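Local coordinates for L-lactate dehydrogenase (Trichomonas vaginalis, PDB 4UUL), which probably interconverts lactate and pyruvate with NAD(H), as a lactate dehydrogenase that belongs to the malate dehydrogenase family, at residues Asp193-Thr198 and Lys304-Leu309. The protein carries 1 engineered substitution. Residues are numbered along the deposited sequence; the frame is centred on the assembly and turned at random.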
ATOM      1  N   ASP B 193      -0.525  15.581  23.739  1.00 15.04           N
ATOM      2  CA  ASP B 193      -1.140  15.591  25.056  1.00 15.26           C
ATOM      3  C   ASP B 193      -1.397  14.184  25.578  1.00 14.71           C
ATOM      4  O   ASP B 193      -2.136  13.395  24.945  1.00 15.47           O
ATOM      5  CB  ASP B 193      -2.465  16.330  24.929  1.00 16.24           C
ATOM      6  CG  ASP B 193      -3.286  16.386  26.220  1.00 17.00           C
ATOM      7  OD1 ASP B 193      -2.709  16.284  27.315  1.00 18.19           O
ATOM      8  OD2 ASP B 193      -4.522  16.569  26.094  1.00 15.65           O
ATOM      9  N   LEU B 194      -0.758  13.857  26.685  1.00 16.07           N
ATOM     10  CA  LEU B 194      -0.966  12.625  27.402  1.00 17.03           C
ATOM     11  C   LEU B 194      -1.800  12.798  28.641  1.00 18.50           C
ATOM     12  O   LEU B 194      -1.985  11.819  29.373  1.00 19.50           O
ATOM     13  CB  LEU B 194       0.378  11.997  27.771  1.00 17.22           C
ATOM     14  CG  LEU B 194       1.286  11.635  26.598  1.00 17.97           C
ATOM     15  CD1 LEU B 194       2.567  10.916  27.075  1.00 19.58           C
ATOM     16  CD2 LEU B 194       0.555  10.842  25.476  1.00 18.77           C
ATOM     17  N   THR B 195      -2.245  14.012  28.938  1.00 17.32           N
ATOM     18  CA  THR B 195      -2.923  14.274  30.230  1.00 18.73           C
ATOM     19  C   THR B 195      -4.322  13.689  30.366  1.00 20.58           C
ATOM     20  O   THR B 195      -4.825  13.603  31.484  1.00 21.46           O
ATOM     21  CB  THR B 195      -2.954  15.759  30.588  1.00 19.35           C
ATOM     22  OG1 THR B 195      -3.827  16.443  29.713  1.00 20.49           O
ATOM     23  CG2 THR B 195      -1.583  16.363  30.522  1.00 20.45           C
ATOM     24  N   GLN B 196      -4.941  13.284  29.250  1.00 17.89           N
ATOM     25  CA  GLN B 196      -6.224  12.591  29.291  1.00 18.14           C
ATOM     26  C   GLN B 196      -6.044  11.082  29.265  1.00 18.61           C
ATOM     27  O   GLN B 196      -6.975  10.344  29.563  1.00 20.93           O
ATOM     28  CB  GLN B 196      -7.093  12.904  28.083  1.00 18.00           C
ATOM     29  CG  GLN B 196      -6.898  14.276  27.442  1.00 18.00           C
ATOM     30  CD  GLN B 196      -7.342  15.432  28.315  1.00 18.46           C
ATOM     31  OE1 GLN B 196      -8.235  15.309  29.208  1.00 19.82           O
ATOM     32  NE2 GLN B 196      -6.789  16.594  28.021  1.00 18.45           N
ATOM     33  N   ALA B 197      -4.855  10.618  28.908  1.00 19.84           N
ATOM     34  CA  ALA B 197      -4.725   9.251  28.436  1.00 19.51           C
ATOM     35  C   ALA B 197      -4.794   8.218  29.555  1.00 20.35           C
ATOM     36  O   ALA B 197      -4.292   8.424  30.677  1.00 21.39           O
ATOM     37  CB  ALA B 197      -3.430   9.091  27.684  1.00 20.34           C
ATOM     38  N   THR B 198      -5.412   7.098  29.224  1.00 21.30           N
ATOM     39  CA  THR B 198      -5.477   5.967  30.133  1.00 22.26           C
ATOM     40  C   THR B 198      -4.958   4.721  29.428  1.00 22.89           C
ATOM     41  O   THR B 198      -4.803   4.694  28.209  1.00 23.83           O
ATOM     42  CB  THR B 198      -6.904   5.679  30.626  1.00 22.91           C
ATOM     43  OG1 THR B 198      -7.805   5.581  29.511  1.00 24.07           O
ATOM     44  CG2 THR B 198      -7.378   6.779  31.592  1.00 24.67           C
ATOM     45  N   LYS B 304     -10.153  17.480  29.852  1.00 22.07           N
ATOM     46  CA  LYS B 304      -9.810  18.458  30.883  1.00 22.62           C
ATOM     47  C   LYS B 304      -8.615  19.255  30.449  1.00 21.29           C
ATOM     48  O   LYS B 304      -7.681  18.727  29.830  1.00 22.29           O
ATOM     49  CB  LYS B 304      -9.468  17.742  32.169  1.00 25.99           C
ATOM     50  CG  LYS B 304     -10.679  17.053  32.794  1.00 35.37           C
ATOM     51  CD  LYS B 304     -10.437  16.660  34.247  1.00 45.75           C
ATOM     52  CE  LYS B 304      -9.377  15.570  34.370  1.00 53.94           C
ATOM     53  NZ  LYS B 304      -9.399  14.953  35.734  1.00 56.67           N
ATOM     54  N   VAL B 305      -8.642  20.537  30.759  1.00 21.40           N
ATOM     55  CA  VAL B 305      -7.549  21.407  30.404  1.00 20.77           C
ATOM     56  C   VAL B 305      -6.846  21.897  31.682  1.00 21.14           C
ATOM     57  O   VAL B 305      -7.283  22.838  32.328  1.00 23.78           O
ATOM     58  CB  VAL B 305      -8.015  22.595  29.554  1.00 21.44           C
ATOM     59  CG1 VAL B 305      -6.807  23.436  29.122  1.00 18.95           C
ATOM     60  CG2 VAL B 305      -8.789  22.126  28.312  1.00 22.06           C
ATOM     61  N   ASN B 306      -5.733  21.243  32.027  1.00 20.72           N
ATOM     62  CA  ASN B 306      -4.939  21.633  33.176  1.00 21.07           C
ATOM     63  C   ASN B 306      -4.070  22.824  32.792  1.00 20.49           C
ATOM     64  O   ASN B 306      -4.111  23.301  31.662  1.00 19.77           O
ATOM     65  CB  ASN B 306      -4.155  20.474  33.835  1.00 22.89           C
ATOM     66  CG  ASN B 306      -3.058  19.913  32.971  1.00 24.11           C
ATOM     67  OD1 ASN B 306      -2.675  20.466  31.928  1.00 22.18           O
ATOM     68  ND2 ASN B 306      -2.550  18.765  33.381  1.00 26.13           N
ATOM     69  N   ASP B 307      -3.326  23.371  33.737  1.00 21.45           N
ATOM     70  CA  ASP B 307      -2.560  24.585  33.474  1.00 23.13           C
ATOM     71  C   ASP B 307      -1.529  24.352  32.382  1.00 22.15           C
ATOM     72  O   ASP B 307      -1.329  25.193  31.530  1.00 21.23           O
ATOM     73  CB  ASP B 307      -1.858  25.106  34.751  1.00 27.25           C
ATOM     74  CG  ASP B 307      -2.812  25.676  35.749  1.00 30.51           C
ATOM     75  OD1 ASP B 307      -3.967  25.958  35.388  1.00 32.23           O
ATOM     76  OD2 ASP B 307      -2.393  25.848  36.903  1.00 35.64           O
ATOM     77  N   TRP B 308      -0.889  23.199  32.375  1.00 21.59           N
ATOM     78  CA  TRP B 308       0.075  22.871  31.339  1.00 21.09           C
ATOM     79  C   TRP B 308      -0.581  22.878  29.970  1.00 18.26           C
ATOM     80  O   TRP B 308      -0.102  23.526  29.035  1.00 18.21           O
ATOM     81  CB  TRP B 308       0.716  21.502  31.599  1.00 21.15           C
ATOM     82  CG  TRP B 308       1.622  21.039  30.476  1.00 20.48           C
ATOM     83  CD1 TRP B 308       2.939  21.350  30.313  1.00 21.39           C
ATOM     84  CD2 TRP B 308       1.273  20.199  29.359  1.00 18.85           C
ATOM     85  NE1 TRP B 308       3.431  20.772  29.156  1.00 21.36           N
ATOM     86  CE2 TRP B 308       2.433  20.063  28.560  1.00 20.37           C
ATOM     87  CE3 TRP B 308       0.104  19.569  28.961  1.00 19.63           C
ATOM     88  CZ2 TRP B 308       2.463  19.307  27.400  1.00 19.91           C
ATOM     89  CZ3 TRP B 308       0.141  18.790  27.801  1.00 19.89           C
ATOM     90  CH2 TRP B 308       1.308  18.702  27.032  1.00 19.26           C
ATOM     91  N   LEU B 309      -1.704  22.201  29.839  1.00 17.69           N
ATOM     92  CA  LEU B 309      -2.374  22.114  28.554  1.00 17.25           C
ATOM     93  C   LEU B 309      -2.886  23.466  28.122  1.00 16.06           C
ATOM     94  O   LEU B 309      -2.816  23.823  26.930  1.00 16.46           O
ATOM     95  CB  LEU B 309      -3.492  21.049  28.590  1.00 17.19           C
ATOM     96  CG  LEU B 309      -4.184  20.830  27.227  1.00 15.78           C
ATOM     97  CD1 LEU B 309      -3.198  20.488  26.090  1.00 17.22           C
ATOM     98  CD2 LEU B 309      -5.244  19.737  27.348  1.00 17.25           C
TER
HETATM   99  O   HOH W   1      -5.243  18.479  30.918  1.00 20.66           O
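Gln196 and Lys304 mark one close approach of the two backbones, their CA atoms 7.1 Å apart, and Asp193 and Leu309 mark the other. The loop Asp193-Thr198, which opens with an Asx turn (Asp193 OD1 accepting from Thr195 N) and links strands 191-193 and 198-201 of the antiparallel sheet, thus faces the start of C-terminal helix 307-337 in the alpha/beta C-terminal domain of the lactate/malate dehydrogenase fold, away from the NADH and active-site residues. The Gln196 amide reads both polar backbone atoms of Lys304: Lys304 N donates to OE1 (3.0 Å, tilted 29° from the carbonyl plane), while NE2 gives a hydrogen to Lys304 O (2.9 Å), lying in that carbonyl's plane. NE2 spends its other hydrogen on the syn lone pair of Asp193 OD2 at 171°, which would fix the rotation of the amide. Trp183 also donates to OD2, whereas OD1 takes Thr195 OG1 on its syn lone pair and Thr195 N from above the carboxylate. CG of Asp193, anti to the backbone N (chi1 178°), is carried to Leu309, whose CD2 lies 3.5 Å from Asp193 OD2; OD1 sits near the plane of the Trp308 ring, at its edge. Thr195 CG2 approaches the same indole obliquely, 3.9 Å from Trp308 CE3, and meets Asn306 ND2 tip to tip. Asn306 is the N-cap: its OD1 accepts from Leu309 N nearly along the C=O axis. One water closes the polar network, donating to Thr195 OG1 and to Lys304 O while accepting from Asn306 N at 3.0 Å.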